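PDB 1RW1: conserved hypothetical protein yffB from Pseudomonas aeruginosa, which probably acts as a glutathione-dependent thiol reductase, as a member of the ArsC family with a thioredoxin fold. Local coordinates for residues I37-W51 and L73-P86. Residues are numbered along the deposited sequence; the frame is centred on the assembly and turned at random.
Sequences IDREHLRRWCAEHGW and LDEAKAIELMLAQP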
loop_
_atom_site.group_PDB
_atom_site.type_symbol
_atom_site.label_atom_id
_atom_site.label_comp_id
_atom_site.label_asym_id
_atom_site.label_seq_id
_atom_site.Cartn_x
_atom_site.Cartn_y
_atom_site.Cartn_z
ATOM N N ILE A 37 1.301 -6.834 8.645
ATOM C CA ILE A 37 1.686 -7.193 7.265
ATOM C C ILE A 37 2.941 -8.059 7.378
ATOM O O ILE A 37 3.603 -8.068 8.410
ATOM C CB ILE A 37 1.951 -5.933 6.421
ATOM C CG1 ILE A 37 1.952 -6.207 4.906
ATOM C CG2 ILE A 37 3.284 -5.285 6.831
ATOM C CD1 ILE A 37 0.724 -6.923 4.352
ATOM N N ASP A 38 3.275 -8.763 6.301
ATOM C CA ASP A 38 4.438 -9.628 6.311
ATOM C C ASP A 38 5.343 -9.365 5.108
ATOM O O ASP A 38 4.990 -8.652 4.161
ATOM C CB ASP A 38 4.018 -11.102 6.377
ATOM C CG ASP A 38 3.356 -11.574 5.103
ATOM O OD1 ASP A 38 3.213 -10.829 4.130
ATOM O OD2 ASP A 38 3.080 -12.756 4.928
ATOM N N ARG A 39 6.520 -9.968 5.138
ATOM C CA ARG A 39 7.513 -9.750 4.105
ATOM C C ARG A 39 7.073 -10.315 2.775
ATOM O O ARG A 39 7.468 -9.798 1.735
ATOM C CB ARG A 39 8.829 -10.390 4.450
ATOM C CG ARG A 39 9.635 -9.691 5.396
ATOM C CD ARG A 39 11.046 -10.260 5.395
ATOM N NE ARG A 39 11.782 -9.731 6.513
ATOM C CZ ARG A 39 11.788 -10.275 7.704
ATOM N NH1 ARG A 39 11.121 -11.399 7.942
ATOM N NH2 ARG A 39 12.452 -9.673 8.666
ATOM N N GLU A 40 6.298 -11.393 2.774
ATOM C CA GLU A 40 5.894 -11.990 1.529
ATOM C C GLU A 40 5.105 -10.994 0.678
ATOM O O GLU A 40 5.350 -10.847 -0.526
ATOM C CB GLU A 40 5.131 -13.297 1.791
ATOM C CG GLU A 40 4.849 -14.086 0.530
ATOM C CD GLU A 40 3.608 -13.635 -0.206
ATOM O OE1 GLU A 40 2.759 -12.954 0.381
ATOM O OE2 GLU A 40 3.475 -13.955 -1.398
ATOM N N HIS A 41 4.181 -10.266 1.294
ATOM C CA HIS A 41 3.433 -9.243 0.583
ATOM C C HIS A 41 4.348 -8.145 0.092
ATOM O O HIS A 41 4.285 -7.724 -1.056
ATOM C CB HIS A 41 2.391 -8.618 1.517
ATOM C CG HIS A 41 1.132 -9.370 1.555
ATOM N ND1 HIS A 41 0.877 -10.396 2.427
ATOM C CD2 HIS A 41 0.033 -9.226 0.779
ATOM C CE1 HIS A 41 -0.374 -10.804 2.215
ATOM N NE2 HIS A 41 -0.882 -10.143 1.190
ATOM N N LEU A 42 5.177 -7.623 0.991
ATOM C CA LEU A 42 6.028 -6.501 0.646
ATOM C C LEU A 42 6.984 -6.830 -0.489
ATOM O O LEU A 42 7.226 -5.991 -1.373
ATOM C CB LEU A 42 6.796 -6.005 1.855
ATOM C CG LEU A 42 5.916 -5.452 2.980
ATOM C CD1 LEU A 42 6.733 -5.265 4.227
ATOM C CD2 LEU A 42 5.275 -4.142 2.563
ATOM N N ARG A 43 7.541 -8.033 -0.490
ATOM C CA ARG A 43 8.426 -8.447 -1.578
ATOM C C ARG A 43 7.706 -8.476 -2.911
ATOM O O ARG A 43 8.269 -8.065 -3.926
ATOM C CB ARG A 43 8.999 -9.831 -1.291
ATOM C CG ARG A 43 10.056 -9.842 -0.246
ATOM C CD ARG A 43 10.406 -11.230 0.232
ATOM N NE ARG A 43 11.600 -11.155 1.069
ATOM C CZ ARG A 43 11.908 -12.012 2.033
ATOM N NH1 ARG A 43 11.105 -13.031 2.306
ATOM N NH2 ARG A 43 13.027 -11.846 2.731
ATOM N N ARG A 44 6.484 -9.004 -2.932
ATOM C CA ARG A 44 5.717 -9.057 -4.167
ATOM C C ARG A 44 5.379 -7.656 -4.682
ATOM O O ARG A 44 5.498 -7.376 -5.881
ATOM C CB ARG A 44 4.438 -9.851 -3.940
ATOM C CG ARG A 44 4.517 -11.314 -4.187
ATOM C CD ARG A 44 3.140 -11.905 -4.318
ATOM N NE ARG A 44 2.414 -11.871 -3.057
ATOM C CZ ARG A 44 1.363 -11.098 -2.811
ATOM N NH1 ARG A 44 0.883 -10.281 -3.740
ATOM N NH2 ARG A 44 0.801 -11.139 -1.625
ATOM N N TRP A 45 4.938 -6.776 -3.785
ATOM C CA TRP A 45 4.556 -5.442 -4.219
ATOM C C TRP A 45 5.768 -4.682 -4.744
ATOM O O TRP A 45 5.698 -3.995 -5.768
ATOM C CB TRP A 45 3.921 -4.690 -3.057
ATOM C CG TRP A 45 2.660 -5.297 -2.531
ATOM C CD1 TRP A 45 1.847 -6.210 -3.137
ATOM C CD2 TRP A 45 2.080 -5.025 -1.257
ATOM N NE1 TRP A 45 0.780 -6.504 -2.314
ATOM C CE2 TRP A 45 0.897 -5.777 -1.157
ATOM C CE3 TRP A 45 2.427 -4.172 -0.197
ATOM C CZ2 TRP A 45 0.080 -5.719 -0.027
ATOM C CZ3 TRP A 45 1.620 -4.119 0.909
ATOM C CH2 TRP A 45 0.454 -4.882 0.987
ATOM N N CYS A 46 6.891 -4.799 -4.042
ATOM C CA CYS A 46 8.095 -4.111 -4.496
ATOM C C CYS A 46 8.618 -4.689 -5.817
ATOM O O CYS A 46 9.122 -3.946 -6.650
ATOM C CB CYS A 46 9.202 -4.177 -3.447
ATOM S SG CYS A 46 8.920 -3.131 -1.998
ATOM N N ALA A 47 8.495 -5.995 -6.018
ATOM C CA ALA A 47 8.915 -6.588 -7.278
ATOM C C ALA A 47 8.143 -6.002 -8.451
ATOM O O ALA A 47 8.698 -5.818 -9.540
ATOM C CB ALA A 47 8.725 -8.095 -7.214
ATOM N N GLU A 48 6.859 -5.738 -8.248
ATOM C CA GLU A 48 5.986 -5.285 -9.304
ATOM C C GLU A 48 6.065 -3.780 -9.549
ATOM O O GLU A 48 5.872 -3.341 -10.682
ATOM C CB GLU A 48 4.549 -5.690 -8.959
ATOM C CG GLU A 48 3.504 -5.260 -9.978
ATOM C CD GLU A 48 2.097 -5.594 -9.567
ATOM O OE1 GLU A 48 1.922 -6.141 -8.455
ATOM O OE2 GLU A 48 1.177 -5.297 -10.341
ATOM N N HIS A 49 6.327 -3.000 -8.500
ATOM C CA HIS A 49 6.174 -1.551 -8.553
ATOM C C HIS A 49 7.405 -0.748 -8.201
ATOM O O HIS A 49 7.490 0.427 -8.549
ATOM C CB HIS A 49 5.064 -1.087 -7.603
ATOM C CG HIS A 49 3.714 -1.537 -8.015
ATOM N ND1 HIS A 49 2.993 -0.916 -9.008
ATOM C CD2 HIS A 49 2.941 -2.533 -7.536
ATOM C CE1 HIS A 49 1.837 -1.541 -9.141
ATOM N NE2 HIS A 49 1.777 -2.517 -8.253
ATOM N N GLY A 50 8.360 -1.364 -7.510
ATOM C CA GLY A 50 9.556 -0.679 -7.049
ATOM C C GLY A 50 9.367 -0.174 -5.633
ATOM O O GLY A 50 8.307 0.346 -5.257
ATOM N N TRP A 51 10.413 -0.306 -4.825
ATOM C CA TRP A 51 10.311 0.094 -3.436
ATOM C C TRP A 51 10.022 1.578 -3.300
ATOM O O TRP A 51 9.394 1.971 -2.317
ATOM C CB TRP A 51 11.549 -0.303 -2.619
ATOM C CG TRP A 51 12.835 0.395 -2.991
ATOM C CD1 TRP A 51 13.813 -0.081 -3.821
ATOM C CD2 TRP A 51 13.301 1.664 -2.525
ATOM N NE1 TRP A 51 14.849 0.814 -3.902
ATOM C CE2 TRP A 51 14.556 1.898 -3.121
ATOM C CE3 TRP A 51 12.792 2.627 -1.653
ATOM C CZ2 TRP A 51 15.290 3.054 -2.888
ATOM C CZ3 TRP A 51 13.530 3.778 -1.420
ATOM C CH2 TRP A 51 14.762 3.978 -2.035
ATOM N N LEU A 73 19.223 3.313 0.662
ATOM C CA LEU A 73 18.123 2.387 0.561
ATOM C C LEU A 73 18.124 1.609 -0.749
ATOM O O LEU A 73 18.545 2.074 -1.809
ATOM C CB LEU A 73 16.809 3.134 0.709
ATOM C CG LEU A 73 16.538 3.724 2.100
ATOM C CD1 LEU A 73 15.233 4.510 2.129
ATOM C CD2 LEU A 73 16.539 2.646 3.181
ATOM N N ASP A 74 17.616 0.395 -0.640
ATOM C CA ASP A 74 17.379 -0.508 -1.743
ATOM C C ASP A 74 16.149 -1.324 -1.364
ATOM O O ASP A 74 15.512 -1.065 -0.328
ATOM C CB ASP A 74 18.590 -1.404 -2.007
ATOM C CG ASP A 74 19.061 -2.155 -0.766
ATOM O OD1 ASP A 74 18.226 -2.475 0.122
ATOM O OD2 ASP A 74 20.262 -2.503 -0.639
ATOM N N GLU A 75 15.768 -2.268 -2.213
ATOM C CA GLU A 75 14.544 -3.012 -1.948
ATOM C C GLU A 75 14.587 -3.721 -0.587
ATOM O O GLU A 75 13.624 -3.651 0.191
ATOM C CB GLU A 75 14.251 -4.003 -3.053
ATOM C CG GLU A 75 12.952 -4.759 -2.853
ATOM C CD GLU A 75 12.632 -5.641 -4.017
ATOM O OE1 GLU A 75 12.011 -5.164 -4.995
ATOM O OE2 GLU A 75 13.035 -6.821 -3.950
ATOM N N ALA A 76 15.679 -4.413 -0.302
ATOM C CA ALA A 76 15.736 -5.196 0.927
ATOM C C ALA A 76 15.560 -4.306 2.152
ATOM O O ALA A 76 14.820 -4.636 3.100
ATOM C CB ALA A 76 17.035 -5.969 1.011
ATOM N N LYS A 77 16.261 -3.183 2.159
ATOM C CA LYS A 77 16.202 -2.293 3.298
ATOM C C LYS A 77 14.822 -1.644 3.455
ATOM O O LYS A 77 14.312 -1.495 4.571
ATOM C CB LYS A 77 17.288 -1.219 3.196
ATOM C CG LYS A 77 18.704 -1.750 3.313
ATOM C CD LYS A 77 19.720 -0.640 3.129
ATOM C CE LYS A 77 21.157 -1.132 3.276
ATOM N NZ LYS A 77 22.141 -0.051 2.982
ATOM N N ALA A 78 14.224 -1.251 2.343
ATOM C CA ALA A 78 12.899 -0.651 2.368
ATOM C C ALA A 78 11.872 -1.629 2.928
ATOM O O ALA A 78 10.984 -1.248 3.697
ATOM C CB ALA A 78 12.504 -0.199 0.958
ATOM N N ILE A 79 11.978 -2.889 2.533
ATOM C CA ILE A 79 11.053 -3.891 3.024
ATOM C C ILE A 79 11.163 -4.022 4.546
ATOM O O ILE A 79 10.145 -4.109 5.243
ATOM C CB ILE A 79 11.291 -5.232 2.288
ATOM C CG1 ILE A 79 10.776 -5.134 0.850
ATOM C CG2 ILE A 79 10.634 -6.385 3.046
ATOM C CD1 ILE A 79 11.170 -6.304 -0.021
ATOM N N GLU A 80 12.377 -4.024 5.089
ATOM C CA GLU A 80 12.500 -4.115 6.539
ATOM C C GLU A 80 11.854 -2.937 7.247
ATOM O O GLU A 80 11.251 -3.113 8.304
ATOM C CB GLU A 80 13.965 -4.266 6.978
ATOM C CG GLU A 80 14.599 -5.571 6.501
ATOM C CD GLU A 80 13.783 -6.800 6.885
ATOM O OE1 GLU A 80 13.596 -7.054 8.082
ATOM O OE2 GLU A 80 13.287 -7.490 5.979
ATOM N N LEU A 81 11.983 -1.743 6.695
ATOM C CA LEU A 81 11.366 -0.564 7.307
ATOM C C LEU A 81 9.841 -0.698 7.335
ATOM O O LEU A 81 9.192 -0.426 8.348
ATOM C CB LEU A 81 11.750 0.702 6.552
ATOM C CG LEU A 81 13.210 1.129 6.609
ATOM C CD1 LEU A 81 13.421 2.363 5.733
ATOM C CD2 LEU A 81 13.663 1.398 8.028
HETATM N N MSE A 82 9.270 -1.088 6.204
HETATM C CA MSE A 82 7.811 -1.226 6.101
HETATM C C MSE A 82 7.246 -2.362 6.931
HETATM O O MSE A 82 6.119 -2.275 7.419
HETATM C CB MSE A 82 7.412 -1.393 4.638
HETATM C CG MSE A 82 7.664 -0.140 3.831
HETATM SE SE MSE A 82 7.016 -0.248 1.963
HETATM C CE MSE A 82 8.435 -1.391 1.242
ATOM N N LEU A 83 8.029 -3.423 7.084
ATOM C CA LEU A 83 7.600 -4.583 7.841
ATOM C C LEU A 83 7.367 -4.183 9.291
ATOM O O LEU A 83 6.363 -4.576 9.897
ATOM C CB LEU A 83 8.675 -5.669 7.748
ATOM C CG LEU A 83 8.395 -6.955 8.511
ATOM C CD1 LEU A 83 7.137 -7.639 8.019
ATOM C CD2 LEU A 83 9.573 -7.844 8.408
ATOM N N ALA A 84 8.306 -3.432 9.866
ATOM C CA ALA A 84 8.173 -3.047 11.263
ATOM C C ALA A 84 7.152 -1.936 11.456
ATOM O O ALA A 84 6.531 -1.858 12.520
ATOM C CB ALA A 84 9.497 -2.605 11.813
ATOM N N GLN A 85 7.002 -1.081 10.445
ATOM C CA GLN A 85 6.141 0.111 10.539
ATOM C C GLN A 85 5.262 0.217 9.296
ATOM O O GLN A 85 5.542 1.012 8.395
ATOM C CB GLN A 85 6.971 1.379 10.718
ATOM C CG GLN A 85 7.622 1.464 12.086
ATOM C CD GLN A 85 8.417 2.727 12.213
ATOM O OE1 GLN A 85 7.852 3.793 12.576
ATOM N NE2 GLN A 85 9.676 2.676 11.882
ATOM N N PRO A 86 4.161 -0.534 9.260
ATOM C CA PRO A 86 3.259 -0.481 8.110
ATOM C C PRO A 86 2.674 0.877 7.781
ATOM O O PRO A 86 2.184 1.047 6.663
ATOM C CB PRO A 86 2.166 -1.480 8.483
ATOM C CG PRO A 86 2.848 -2.442 9.398
ATOM C CD PRO A 86 3.800 -1.628 10.192
#
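I79 is a knob in a hole formed by R39, L42, R43 and C46. This knob-into-hole packing of I79 joins helices 39-49 and 75-84. Both lie in the all-helical stretch between strands 27-31 and 93-95, consistent with the helical insertion that ArsC proteins carry in a thioredoxin fold. Their axes approach to 9.8 Å at 136°, so the helices run roughly antiparallel. Three side-chain carbons of I79 share the hole: the methyl CG2 faces L42 CB, the methylene CG1 faces C46 SG, and the methyl CD1 lies 3.7 Å from R43 CG. L42 CD1 lies against the backbone of helix 75-84, 3.6 Å from L83 N, and also touches the CB atoms of M82 and L83. Deeper in, selenomethionine M82 bends at its last torsion (chi3 -76°), which brings CE to 3.7 Å from C46 SG. M82 and C46 also touch V54 of helix 51-54. At one end, I37 CG2 meets P86 CG, and both residues rest on Y32. At the other end, the W51 ring lies against the start of helix 75-84. The D74 carbonyl lies over one ring face, its O toward the rim. W51 CH2 meets L73 CB at 3.5 Å, and W51 CB packs on A78 CB. A salt bridge spans the outer side. R39 holds E80 side-on, with NH2 donating to OE1 and the two groups nearly coplanar. L83 CD2 is centred 3.3 Å over one face of the R39 guanidinium. R39 NE donates to the syn lone pair of E80 OE2 at 2.8 Å, almost straight at 175°.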